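Side-chain contacts in thiosulfate reductase (Thermus thermophilus, PDB 2VPZ), which probably reduces polysulfide or thiosulfate, as a molybdenum enzyme carrying two molybdopterin guanine dinucleotides and a [4Fe-4S] cluster: residues 175-180 and 187-192; 59-64 and 88-93; 664-669 and 745-750. One frame throughout, in Å; residues are numbered along the deposited sequence.

Contact 1. Residues 175-180 and 187-192; sequences APREVA and RPIGGH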
ATOM      1  N   ALA A 175      -5.515 -29.455  35.691  1.00 35.11           N
ATOM      2  CA  ALA A 175      -6.117 -30.741  36.047  1.00 35.12           C
ATOM      3  C   ALA A 175      -6.978 -31.437  34.949  1.00 35.63           C
ATOM      4  O   ALA A 175      -6.770 -32.630  34.686  1.00 35.76           O
ATOM      5  CB  ALA A 175      -6.927 -30.642  37.366  1.00 33.47           C
ATOM      6  N   PRO A 176      -7.959 -30.725  34.330  1.00 35.44           N
ATOM      7  CA  PRO A 176      -8.741 -31.386  33.291  1.00 36.50           C
ATOM      8  C   PRO A 176      -7.976 -32.101  32.184  1.00 39.13           C
ATOM      9  O   PRO A 176      -8.322 -33.205  31.769  1.00 38.60           O
ATOM     10  CB  PRO A 176      -9.620 -30.275  32.723  1.00 35.71           C
ATOM     11  CG  PRO A 176      -9.882 -29.377  33.889  1.00 34.98           C
ATOM     12  CD  PRO A 176      -8.675 -29.546  34.855  1.00 35.93           C
ATOM     13  N   ARG A 177      -6.934 -31.460  31.681  1.00 40.96           N
ATOM     14  CA  ARG A 177      -6.179 -32.040  30.605  1.00 41.94           C
ATOM     15  C   ARG A 177      -5.145 -33.096  31.072  1.00 42.96           C
ATOM     16  O   ARG A 177      -4.814 -34.004  30.312  1.00 43.78           O
ATOM     17  CB  ARG A 177      -5.499 -30.953  29.775  1.00 41.34           C
ATOM     18  CG  ARG A 177      -4.364 -30.240  30.487  1.00 40.24           C
ATOM     19  CD  ARG A 177      -3.338 -29.794  29.465  1.00 38.80           C
ATOM     20  NE  ARG A 177      -2.053 -29.407  30.018  1.00 37.34           N
ATOM     21  CZ  ARG A 177      -1.259 -28.486  29.494  1.00 35.53           C
ATOM     22  NH1 ARG A 177      -1.643 -27.857  28.396  1.00 34.30           N
ATOM     23  NH2 ARG A 177      -0.100 -28.191  30.062  1.00 33.71           N
ATOM     24  N   GLU A 178      -4.651 -32.991  32.302  1.00 44.12           N
ATOM     25  CA  GLU A 178      -3.665 -33.962  32.805  1.00 44.71           C
ATOM     26  C   GLU A 178      -4.314 -35.336  33.046  1.00 44.88           C
ATOM     27  O   GLU A 178      -3.715 -36.385  32.771  1.00 45.14           O
ATOM     28  CB  GLU A 178      -2.955 -33.467  34.083  1.00 45.78           C
ATOM     29  CG  GLU A 178      -2.010 -32.257  33.883  1.00 48.40           C
ATOM     30  CD  GLU A 178      -1.085 -32.385  32.662  1.00 50.66           C
ATOM     31  OE1 GLU A 178      -0.887 -31.367  31.945  1.00 52.46           O
ATOM     32  OE2 GLU A 178      -0.548 -33.498  32.424  1.00 51.93           O
ATOM     33  N   VAL A 179      -5.540 -35.301  33.560  1.00 44.12           N
ATOM     34  CA  VAL A 179      -6.355 -36.484  33.842  1.00 42.48           C
ATOM     35  C   VAL A 179      -6.733 -37.122  32.476  1.00 43.36           C
ATOM     36  O   VAL A 179      -6.479 -38.318  32.262  1.00 43.19           O
ATOM     37  CB  VAL A 179      -7.645 -36.109  34.652  1.00 41.19           C
ATOM     38  CG1 VAL A 179      -8.564 -37.324  34.784  1.00 40.49           C
ATOM     39  CG2 VAL A 179      -7.252 -35.554  36.044  1.00 40.30           C
ATOM     40  N   ALA A 180      -7.321 -36.333  31.569  1.00 42.95           N
ATOM     41  CA  ALA A 180      -7.691 -36.791  30.223  1.00 43.71           C
ATOM     42  C   ALA A 180      -6.489 -37.506  29.550  1.00 45.13           C
ATOM     43  O   ALA A 180      -6.629 -38.614  29.012  1.00 46.04           O
ATOM     44  CB  ALA A 180      -8.167 -35.582  29.335  1.00 43.10           C
ATOM     45  N   ARG A 187       0.813 -41.082  29.326  1.00 54.23           N
ATOM     46  CA  ARG A 187       1.647 -39.942  29.730  1.00 53.67           C
ATOM     47  C   ARG A 187       1.031 -38.581  30.032  1.00 52.79           C
ATOM     48  O   ARG A 187      -0.130 -38.333  29.709  1.00 53.02           O
ATOM     49  CB  ARG A 187       2.727 -39.752  28.638  1.00 53.73           C
ATOM     50  CG  ARG A 187       2.814 -40.831  27.542  1.00 53.49           C
ATOM     51  CD  ARG A 187       4.019 -40.574  26.629  1.00 54.44           C
ATOM     52  NE  ARG A 187       5.253 -41.098  27.186  1.00 56.25           N
ATOM     53  CZ  ARG A 187       6.384 -40.431  27.414  1.00 57.25           C
ATOM     54  NH1 ARG A 187       6.480 -39.145  27.131  1.00 59.57           N
ATOM     55  NH2 ARG A 187       7.436 -41.061  27.936  1.00 57.78           N
ATOM     56  N   PRO A 188       1.815 -37.685  30.691  1.00 52.37           N
ATOM     57  CA  PRO A 188       1.339 -36.326  31.020  1.00 51.86           C
ATOM     58  C   PRO A 188       1.409 -35.480  29.719  1.00 51.37           C
ATOM     59  O   PRO A 188       1.817 -35.991  28.664  1.00 52.13           O
ATOM     60  CB  PRO A 188       2.352 -35.818  32.064  1.00 51.32           C
ATOM     61  CG  PRO A 188       3.603 -36.663  31.853  1.00 51.36           C
ATOM     62  CD  PRO A 188       3.077 -38.011  31.387  1.00 51.54           C
ATOM     63  N   ILE A 189       0.950 -34.222  29.750  1.00 50.71           N
ATOM     64  CA  ILE A 189       1.135 -33.366  28.575  1.00 48.99           C
ATOM     65  C   ILE A 189       2.403 -32.597  29.051  1.00 49.56           C
ATOM     66  O   ILE A 189       3.335 -32.445  28.270  1.00 50.45           O
ATOM     67  CB  ILE A 189      -0.140 -32.471  28.208  1.00 48.84           C
ATOM     68  CG1 ILE A 189      -0.914 -33.155  27.067  1.00 48.14           C
ATOM     69  CG2 ILE A 189       0.287 -31.042  27.780  1.00 47.76           C
ATOM     70  CD1 ILE A 189      -2.448 -33.105  27.201  1.00 49.32           C
ATOM     71  N   GLY A 190       2.452 -32.213  30.336  1.00 49.62           N
ATOM     72  CA  GLY A 190       3.619 -31.554  30.914  1.00 49.15           C
ATOM     73  C   GLY A 190       3.690 -30.036  30.927  1.00 49.18           C
ATOM     74  O   GLY A 190       2.793 -29.396  30.392  1.00 50.79           O
ATOM     75  N   GLY A 191       4.746 -29.464  31.518  1.00 48.02           N
ATOM     76  CA  GLY A 191       4.950 -28.024  31.575  1.00 46.26           C
ATOM     77  C   GLY A 191       5.391 -27.340  30.274  1.00 45.91           C
ATOM     78  O   GLY A 191       5.087 -26.169  30.020  1.00 46.18           O
ATOM     79  N   HIS A 192       6.139 -28.084  29.443  1.00 44.45           N
ATOM     80  CA  HIS A 192       6.617 -27.603  28.120  1.00 43.51           C
ATOM     81  C   HIS A 192       5.842 -28.477  27.113  1.00 43.05           C
ATOM     82  O   HIS A 192       6.415 -29.389  26.539  1.00 43.59           O
ATOM     83  CB  HIS A 192       8.154 -27.829  27.930  1.00 42.69           C
ATOM     84  CG  HIS A 192       8.820 -26.942  26.922  1.00 43.36           C
ATOM     85  ND1 HIS A 192       8.594 -27.018  25.582  1.00 43.17           N
ATOM     86  CD2 HIS A 192       9.717 -25.965  27.077  1.00 43.24           C
ATOM     87  CE1 HIS A 192       9.305 -26.117  24.943  1.00 42.84           C
ATOM     88  NE2 HIS A 192      10.000 -25.452  25.839  1.00 42.53           N
TER
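Helix 168-184 of the molybdopterin oxidoreductase fold is joined to the loop that follows it where E178 receives the main chain of I189. The amide N of I189 donates to OE2 of E178 over 3.1 Å, nearly straight at 169°, meeting OE2 at its syn lone pair, on the side of OE1. Glutamate suits this place because its two oxygens do different work: OE1 takes NE of R177 at 3.0 Å in a salt bridge that arrives on the anti side, well out of the carboxylate plane. A bend at chi2 (-46°) turns the carboxylate so that it meets both donors. R177, held in this way, lays its guanidinium against I189, whose methyl CG2 sits over the centre of one face, 3.4 Å from CZ. Its NH2 is salt-bridged to E193, and carboxylates at both NE and NH2 should restrict the rotation of the flat group, while its charge is probably well balanced. At the edge of the contact CB of P188 touches OE2 of E178 at 3.7 Å. G190 follows with backbone angles at which a side chain would jam against the preceding carbonyl oxygen, so glycine is called for. The whole is a helix and its following loop tied by a helix carboxylate that accepts a loop N-H, with the side chain of R177 about 7 Å from a bound molybdopterin guanine dinucleotide and about 8 Å from the molybdenum.

Contact 2. Residues 59-64 and 88-93; sequences GNRVYK and TTYDPD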
ATOM      1  N   GLY A  59      28.048  -4.378  40.517  1.00 45.95           N
ATOM      2  CA  GLY A  59      27.873  -4.238  41.943  1.00 47.86           C
ATOM      3  C   GLY A  59      26.625  -5.029  42.350  1.00 48.88           C
ATOM      4  O   GLY A  59      26.347  -6.093  41.778  1.00 48.42           O
ATOM      5  N   ASN A  60      25.838  -4.501  43.296  1.00 49.40           N
ATOM      6  CA  ASN A  60      24.619  -5.153  43.798  1.00 49.30           C
ATOM      7  C   ASN A  60      23.352  -4.891  42.994  1.00 48.91           C
ATOM      8  O   ASN A  60      22.284  -4.691  43.574  1.00 48.69           O
ATOM      9  CB  ASN A  60      24.372  -4.757  45.267  1.00 49.99           C
ATOM     10  CG  ASN A  60      25.065  -5.675  46.262  1.00 51.45           C
ATOM     11  OD1 ASN A  60      25.085  -5.415  47.481  1.00 54.35           O
ATOM     12  ND2 ASN A  60      25.627  -6.755  45.753  1.00 51.60           N
ATOM     13  N   ARG A  61      23.445  -4.904  41.671  1.00 47.02           N
ATOM     14  CA  ARG A  61      22.263  -4.612  40.882  1.00 46.46           C
ATOM     15  C   ARG A  61      22.272  -5.134  39.431  1.00 45.23           C
ATOM     16  O   ARG A  61      23.186  -4.841  38.653  1.00 45.54           O
ATOM     17  CB  ARG A  61      21.995  -3.099  40.904  1.00 47.24           C
ATOM     18  CG  ARG A  61      21.083  -2.584  39.796  1.00 47.22           C
ATOM     19  CD  ARG A  61      19.698  -2.120  40.263  1.00 46.86           C
ATOM     20  NE  ARG A  61      19.035  -1.364  39.204  1.00 46.49           N
ATOM     21  CZ  ARG A  61      18.728  -0.069  39.240  1.00 46.06           C
ATOM     22  NH1 ARG A  61      19.013   0.652  40.316  1.00 46.42           N
ATOM     23  NH2 ARG A  61      18.163   0.512  38.183  1.00 45.01           N
ATOM     24  N   VAL A  62      21.247  -5.915  39.104  1.00 43.62           N
ATOM     25  CA  VAL A  62      21.065  -6.495  37.783  1.00 43.11           C
ATOM     26  C   VAL A  62      20.391  -5.458  36.831  1.00 43.58           C
ATOM     27  O   VAL A  62      19.192  -5.181  36.948  1.00 43.68           O
ATOM     28  CB  VAL A  62      20.204  -7.820  37.888  1.00 42.45           C
ATOM     29  CG1 VAL A  62      19.827  -8.329  36.484  1.00 43.00           C
ATOM     30  CG2 VAL A  62      20.985  -8.901  38.681  1.00 41.72           C
ATOM     31  N   TYR A  63      21.172  -4.881  35.916  1.00 43.50           N
ATOM     32  CA  TYR A  63      20.696  -3.875  34.957  1.00 44.02           C
ATOM     33  C   TYR A  63      20.030  -4.412  33.684  1.00 44.40           C
ATOM     34  O   TYR A  63      19.142  -3.762  33.101  1.00 43.96           O
ATOM     35  CB  TYR A  63      21.853  -2.937  34.534  1.00 44.99           C
ATOM     36  CG  TYR A  63      22.202  -1.888  35.569  1.00 46.77           C
ATOM     37  CD1 TYR A  63      23.278  -2.071  36.448  1.00 47.36           C
ATOM     38  CD2 TYR A  63      21.414  -0.738  35.712  1.00 47.00           C
ATOM     39  CE1 TYR A  63      23.562  -1.134  37.455  1.00 48.50           C
ATOM     40  CE2 TYR A  63      21.681   0.205  36.711  1.00 47.59           C
ATOM     41  CZ  TYR A  63      22.759   0.003  37.584  1.00 48.39           C
ATOM     42  OH  TYR A  63      23.029   0.908  38.578  1.00 49.95           O
ATOM     43  N   LYS A  64      20.454  -5.601  33.273  1.00 42.16           N
ATOM     44  CA  LYS A  64      19.996  -6.252  32.055  1.00 40.51           C
ATOM     45  C   LYS A  64      20.045  -7.772  32.189  1.00 40.48           C
ATOM     46  O   LYS A  64      20.881  -8.347  32.900  1.00 41.00           O
ATOM     47  CB  LYS A  64      20.864  -5.798  30.867  1.00 39.01           C
ATOM     48  CG  LYS A  64      20.345  -6.142  29.449  1.00 37.71           C
ATOM     49  CD  LYS A  64      19.055  -5.380  29.107  1.00 38.41           C
ATOM     50  CE  LYS A  64      18.776  -5.314  27.600  1.00 37.81           C
ATOM     51  NZ  LYS A  64      18.200  -6.579  27.057  1.00 40.50           N
ATOM     52  N   THR A  88      11.486  -6.036  40.754  1.00 34.82           N
ATOM     53  CA  THR A  88      10.911  -6.350  42.071  1.00 36.37           C
ATOM     54  C   THR A  88      12.040  -6.391  43.142  1.00 37.78           C
ATOM     55  O   THR A  88      11.840  -6.031  44.308  1.00 38.24           O
ATOM     56  CB  THR A  88      10.145  -7.704  42.108  1.00 36.12           C
ATOM     57  OG1 THR A  88       9.008  -7.640  41.253  1.00 37.85           O
ATOM     58  CG2 THR A  88       9.713  -8.039  43.566  1.00 36.50           C
ATOM     59  N   THR A  89      13.221  -6.813  42.722  1.00 38.11           N
ATOM     60  CA  THR A  89      14.366  -6.872  43.603  1.00 37.46           C
ATOM     61  C   THR A  89      14.766  -5.453  44.045  1.00 37.49           C
ATOM     62  O   THR A  89      15.331  -5.278  45.123  1.00 40.01           O
ATOM     63  CB  THR A  89      15.613  -7.535  42.900  1.00 37.08           C
ATOM     64  OG1 THR A  89      15.244  -8.775  42.305  1.00 36.09           O
ATOM     65  CG2 THR A  89      16.758  -7.747  43.906  1.00 35.91           C
ATOM     66  N   TYR A  90      14.447  -4.449  43.227  1.00 38.57           N
ATOM     67  CA  TYR A  90      14.799  -3.029  43.481  1.00 38.06           C
ATOM     68  C   TYR A  90      13.596  -2.119  43.631  1.00 38.44           C
ATOM     69  O   TYR A  90      13.573  -0.962  43.192  1.00 37.61           O
ATOM     70  CB  TYR A  90      15.727  -2.532  42.393  1.00 37.51           C
ATOM     71  CG  TYR A  90      16.765  -3.570  42.046  1.00 38.07           C
ATOM     72  CD1 TYR A  90      16.730  -4.238  40.815  1.00 38.84           C
ATOM     73  CD2 TYR A  90      17.734  -3.951  42.978  1.00 38.36           C
ATOM     74  CE1 TYR A  90      17.637  -5.273  40.520  1.00 38.11           C
ATOM     75  CE2 TYR A  90      18.656  -4.981  42.705  1.00 39.34           C
ATOM     76  CZ  TYR A  90      18.604  -5.645  41.466  1.00 39.19           C
ATOM     77  OH  TYR A  90      19.497  -6.662  41.182  1.00 37.98           O
ATOM     78  N   ASP A  91      12.587  -2.683  44.295  1.00 38.52           N
ATOM     79  CA  ASP A  91      11.323  -2.033  44.586  1.00 40.66           C
ATOM     80  C   ASP A  91      11.352  -1.581  46.097  1.00 41.19           C
ATOM     81  O   ASP A  91      11.481  -2.438  46.976  1.00 41.32           O
ATOM     82  CB  ASP A  91      10.220  -3.094  44.269  1.00 41.19           C
ATOM     83  CG  ASP A  91       8.778  -2.619  44.591  1.00 42.13           C
ATOM     84  OD1 ASP A  91       8.602  -1.465  45.038  1.00 42.38           O
ATOM     85  OD2 ASP A  91       7.836  -3.440  44.386  1.00 41.03           O
ATOM     86  N   PRO A  92      11.259  -0.239  46.398  1.00 40.87           N
ATOM     87  CA  PRO A  92      11.254   0.322  47.760  1.00 41.16           C
ATOM     88  C   PRO A  92      10.212  -0.222  48.801  1.00 41.16           C
ATOM     89  O   PRO A  92      10.330   0.013  50.036  1.00 43.38           O
ATOM     90  CB  PRO A  92      11.140   1.850  47.560  1.00 41.92           C
ATOM     91  CG  PRO A  92      10.548   1.994  46.147  1.00 40.54           C
ATOM     92  CD  PRO A  92      11.157   0.820  45.390  1.00 41.83           C
ATOM     93  N   ASP A  93       9.192  -0.907  48.274  1.00 40.62           N
ATOM     94  CA  ASP A  93       8.064  -1.531  49.034  1.00 40.70           C
ATOM     95  C   ASP A  93       8.290  -3.046  49.185  1.00 39.80           C
ATOM     96  O   ASP A  93       7.531  -3.751  49.864  1.00 40.73           O
ATOM     97  CB  ASP A  93       6.653  -1.395  48.385  1.00 40.26           C
ATOM     98  CG  ASP A  93       6.347   0.006  47.803  1.00 39.72           C
ATOM     99  OD1 ASP A  93       6.755   1.011  48.384  1.00 40.23           O
ATOM    100  OD2 ASP A  93       5.631   0.045  46.757  1.00 38.68           O
TER
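R61 and Y90 mark the closest approach of the two backbones, yet their CA atoms stay 8.1 Å apart. Segment 59-64 is a loop that runs into a strand at V62, whereas 88-93 lies between helix 80-84 and strand 99-101, and no backbone-to-backbone hydrogen bond links them. The gap is spanned by the side chain of Y90, which points at the other segment. With CG anti to the carbonyl carbon and beside the backbone N (chi1 -42°), the ring reaches across until its hydroxyl meets the start of the strand. There OH accepts the N-H of V62 at 2.8 Å and an almost linear 171°, a bond that satisfies a backbone donor in the interior. Tyrosine fits because it combines this acceptor with a long, flat body. R61 lies across that body: its CD stands 3.5 Å from the ring centroid, practically on the normal, in a CH-pi contact. T89 CB covers the opposite face, so the ring is sandwiched. A bend at chi2 (110°) carries the R61 guanidinium past the ring; CZ is 5.3 Å from the centroid, and any cation-pi attraction is weak. CE2 of Y63, in the same segment, lies over one face of the guanidinium, toward its rim. The CB of V62 packs beside the Y90 hydroxyl at 3.6 Å. A phenylalanine in place of Y90 would keep the ring between R61 and T89 but would probably leave the V62 N-H without its acceptor. Beyond the contact, Y63 and K64 pair through their backbones with H56 of strand 52-57, V62 packs on A55, and Y90 touches H509, so the tyrosine ties an outer strand of the antiparallel three-stranded sheet of the Fe4S4 domain to the loop after helix 80-84.

Contact 3. Residues 664-669 and 745-750; sequences GDYVML and ERPRLP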
ATOM      1  N   GLY A 664     -14.076   6.814  26.501  1.00 50.92           N
ATOM      2  CA  GLY A 664     -13.342   7.026  27.745  1.00 46.96           C
ATOM      3  C   GLY A 664     -14.085   6.830  29.056  1.00 43.54           C
ATOM      4  O   GLY A 664     -13.589   7.209  30.101  1.00 44.14           O
ATOM      5  N   ASP A 665     -15.270   6.241  29.013  1.00 41.53           N
ATOM      6  CA  ASP A 665     -16.050   6.019  30.236  1.00 39.95           C
ATOM      7  C   ASP A 665     -15.506   4.950  31.170  1.00 38.67           C
ATOM      8  O   ASP A 665     -14.715   4.095  30.775  1.00 38.68           O
ATOM      9  CB  ASP A 665     -17.515   5.676  29.919  1.00 42.28           C
ATOM     10  CG  ASP A 665     -18.297   6.814  29.276  1.00 44.00           C
ATOM     11  OD1 ASP A 665     -17.738   7.926  29.166  1.00 44.74           O
ATOM     12  OD2 ASP A 665     -19.471   6.579  28.890  1.00 44.42           O
ATOM     13  N   TYR A 666     -15.956   5.006  32.422  1.00 37.36           N
ATOM     14  CA  TYR A 666     -15.601   4.042  33.455  1.00 36.80           C
ATOM     15  C   TYR A 666     -16.881   3.367  33.874  1.00 36.77           C
ATOM     16  O   TYR A 666     -17.983   3.868  33.634  1.00 36.64           O
ATOM     17  CB  TYR A 666     -14.867   4.683  34.612  1.00 35.84           C
ATOM     18  CG  TYR A 666     -13.410   4.831  34.265  1.00 35.79           C
ATOM     19  CD1 TYR A 666     -12.988   5.820  33.380  1.00 34.61           C
ATOM     20  CD2 TYR A 666     -12.463   3.920  34.757  1.00 35.98           C
ATOM     21  CE1 TYR A 666     -11.668   5.914  32.979  1.00 35.66           C
ATOM     22  CE2 TYR A 666     -11.129   3.994  34.369  1.00 36.52           C
ATOM     23  CZ  TYR A 666     -10.733   4.998  33.475  1.00 37.20           C
ATOM     24  OH  TYR A 666      -9.414   5.072  33.081  1.00 37.68           O
ATOM     25  N   VAL A 667     -16.726   2.225  34.527  1.00 35.91           N
ATOM     26  CA  VAL A 667     -17.901   1.440  34.907  1.00 34.46           C
ATOM     27  C   VAL A 667     -17.578   0.538  36.108  1.00 35.68           C
ATOM     28  O   VAL A 667     -16.401   0.240  36.354  1.00 36.64           O
ATOM     29  CB  VAL A 667     -18.250   0.525  33.653  1.00 33.78           C
ATOM     30  CG1 VAL A 667     -18.423  -0.922  34.099  1.00 32.09           C
ATOM     31  CG2 VAL A 667     -19.490   1.039  32.895  1.00 31.64           C
ATOM     32  N   MET A 668     -18.595   0.165  36.886  1.00 35.50           N
ATOM     33  CA  MET A 668     -18.393  -0.837  37.965  1.00 35.60           C
ATOM     34  C   MET A 668     -18.957  -2.144  37.379  1.00 35.79           C
ATOM     35  O   MET A 668     -19.946  -2.114  36.634  1.00 35.06           O
ATOM     36  CB  MET A 668     -19.215  -0.567  39.249  1.00 36.48           C
ATOM     37  CG  MET A 668     -18.946   0.708  40.021  1.00 37.43           C
ATOM     38  SD  MET A 668     -17.251   0.777  40.738  1.00 40.17           S
ATOM     39  CE  MET A 668     -17.268  -0.629  41.899  1.00 38.47           C
ATOM     40  N   LEU A 669     -18.322  -3.269  37.702  1.00 35.77           N
ATOM     41  CA  LEU A 669     -18.840  -4.590  37.289  1.00 36.36           C
ATOM     42  C   LEU A 669     -19.532  -5.200  38.553  1.00 36.34           C
ATOM     43  O   LEU A 669     -18.945  -5.275  39.633  1.00 36.21           O
ATOM     44  CB  LEU A 669     -17.697  -5.538  36.801  1.00 34.94           C
ATOM     45  CG  LEU A 669     -16.940  -5.027  35.566  1.00 35.28           C
ATOM     46  CD1 LEU A 669     -15.707  -5.894  35.307  1.00 34.55           C
ATOM     47  CD2 LEU A 669     -17.852  -4.978  34.309  1.00 33.91           C
ATOM     48  N   GLU A 745     -17.796   7.014  37.911  1.00 50.88           N
ATOM     49  CA  GLU A 745     -16.938   8.194  37.697  1.00 54.26           C
ATOM     50  C   GLU A 745     -15.506   7.777  37.356  1.00 54.59           C
ATOM     51  O   GLU A 745     -15.039   6.738  37.830  1.00 53.76           O
ATOM     52  CB  GLU A 745     -16.787   9.064  38.967  1.00 57.66           C
ATOM     53  CG  GLU A 745     -18.036   9.653  39.632  1.00 62.86           C
ATOM     54  CD  GLU A 745     -18.587  10.902  38.924  1.00 66.32           C
ATOM     55  OE1 GLU A 745     -17.971  11.357  37.929  1.00 67.84           O
ATOM     56  OE2 GLU A 745     -19.640  11.423  39.373  1.00 68.77           O
ATOM     57  N   ARG A 746     -14.804   8.589  36.568  1.00 55.89           N
ATOM     58  CA  ARG A 746     -13.384   8.335  36.287  1.00 57.49           C
ATOM     59  C   ARG A 746     -12.685   8.288  37.701  1.00 56.37           C
ATOM     60  O   ARG A 746     -13.058   9.060  38.602  1.00 56.95           O
ATOM     61  CB  ARG A 746     -12.770   9.467  35.407  1.00 59.70           C
ATOM     62  CG  ARG A 746     -11.504  10.159  36.012  1.00 64.98           C
ATOM     63  CD  ARG A 746     -10.596  10.949  35.001  1.00 68.43           C
ATOM     64  NE  ARG A 746     -10.063  10.170  33.867  1.00 72.01           N
ATOM     65  CZ  ARG A 746      -9.138   9.203  33.900  1.00 73.28           C
ATOM     66  NH1 ARG A 746      -8.575   8.826  35.039  1.00 73.61           N
ATOM     67  NH2 ARG A 746      -8.763   8.605  32.769  1.00 73.74           N
ATOM     68  N   PRO A 747     -11.701   7.378  37.921  1.00 55.02           N
ATOM     69  CA  PRO A 747     -11.057   7.345  39.244  1.00 54.88           C
ATOM     70  C   PRO A 747      -9.963   8.424  39.462  1.00 54.93           C
ATOM     71  O   PRO A 747      -9.333   8.878  38.508  1.00 54.49           O
ATOM     72  CB  PRO A 747     -10.500   5.927  39.333  1.00 54.60           C
ATOM     73  CG  PRO A 747     -10.100   5.643  37.905  1.00 54.46           C
ATOM     74  CD  PRO A 747     -11.248   6.257  37.086  1.00 54.63           C
ATOM     75  N   ARG A 748      -9.750   8.850  40.702  1.00 55.42           N
ATOM     76  CA  ARG A 748      -8.723   9.845  41.013  1.00 56.02           C
ATOM     77  C   ARG A 748      -7.634   9.048  41.754  1.00 54.31           C
ATOM     78  O   ARG A 748      -7.838   8.534  42.853  1.00 54.79           O
ATOM     79  CB  ARG A 748      -9.360  11.021  41.787  1.00 59.75           C
ATOM     80  CG  ARG A 748     -10.423  11.824  40.925  1.00 64.42           C
ATOM     81  CD  ARG A 748     -11.608  12.449  41.749  1.00 68.99           C
ATOM     82  NE  ARG A 748     -12.914  12.555  41.067  1.00 73.63           N
ATOM     83  CZ  ARG A 748     -13.949  11.714  41.200  1.00 76.02           C
ATOM     84  NH1 ARG A 748     -13.855  10.661  42.002  1.00 77.11           N
ATOM     85  NH2 ARG A 748     -15.098  11.932  40.546  1.00 76.85           N
ATOM     86  N   LEU A 749      -6.484   8.912  41.108  1.00 52.26           N
ATOM     87  CA  LEU A 749      -5.392   8.087  41.613  1.00 49.17           C
ATOM     88  C   LEU A 749      -4.071   8.820  41.640  1.00 47.54           C
ATOM     89  O   LEU A 749      -3.935   9.852  40.970  1.00 47.79           O
ATOM     90  CB  LEU A 749      -5.245   6.864  40.704  1.00 47.70           C
ATOM     91  CG  LEU A 749      -6.362   5.831  40.639  1.00 46.11           C
ATOM     92  CD1 LEU A 749      -6.421   5.172  39.239  1.00 45.83           C
ATOM     93  CD2 LEU A 749      -6.138   4.807  41.765  1.00 43.94           C
ATOM     94  N   PRO A 750      -3.070   8.299  42.380  1.00 45.59           N
ATOM     95  CA  PRO A 750      -1.814   9.045  42.362  1.00 44.50           C
ATOM     96  C   PRO A 750      -1.129   8.973  40.980  1.00 44.40           C
ATOM     97  O   PRO A 750      -1.527   8.194  40.095  1.00 43.38           O
ATOM     98  CB  PRO A 750      -0.964   8.388  43.452  1.00 44.79           C
ATOM     99  CG  PRO A 750      -1.936   7.491  44.242  1.00 44.71           C
ATOM    100  CD  PRO A 750      -2.973   7.104  43.220  1.00 44.86           C
TER
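Y666 presents a ring face to P747, and this is the heart of the contact. CD of P747 stands 3.6 Å from the ring centroid, 16° off the normal, in a CH-pi contact displaced toward the CD2-CE2 rim, with the two side chains crossing at about a right angle. Proline suits the spot: its CD is bonded to the imide nitrogen, which makes the hydrogens slightly positive and ready to meet a pi face. The R746 side chain runs obliquely to that of Y666, its CA 3.9 Å from CD1 of the ring. A bend at chi3 (-58°) turns the arginine back, bringing NH2 to 3.6 Å from the tyrosine OH; the pair is not hydrogen-bonded, and CE1 of Y666 lies over one guanidinium face, toward its rim, with the planes 63° apart. At the base of the tyrosine, E745 O touches CB at 3.8 Å. Strand 666-671 belongs to the molybdopterin dinucleotide binding domain, of the double-psi beta-barrel clan, and runs antiparallel to strand 738-744, from which 745-750 leads away. Having no N-H to offer a neighbouring strand, P747 is well placed in such an exit. The next shell fixes the pieces. Y666 OH is hydrogen-bonded to E646, which sets the far end of the ring, while R681 of strand 676-683 packs against the tyrosine too. P747 rests on P679 of that strand. M668 pairs by its backbone with E742 of strand 738-744, and V667 does so with V680 on the other flank of strand 666-671.

In the fold
Contact 1 lies nearest the chain centre, its own centre about 12 Å from it, whereas contacts 2 and 3 sit 26 and 31 Å out; all three are only partly buried, and contact 3 alone has two exposed touching residues. None touches another, and each joins different elements: a helix to its following loop, a sheet-edge strand to a loop, and a strand to the exit of its neighbour. Chemistry follows place. Contact 1, near the cofactors, sets a charged pair of its helix against a backbone N-H and an isoleucine methyl. Contact 2 pairs an aromatic sandwich with one buried hydroxyl-to-backbone bond. Contact 3 also relies on a tyrosine, yet its cross-segment packing is mainly CH-pi, beside exposed arginine and glutamate.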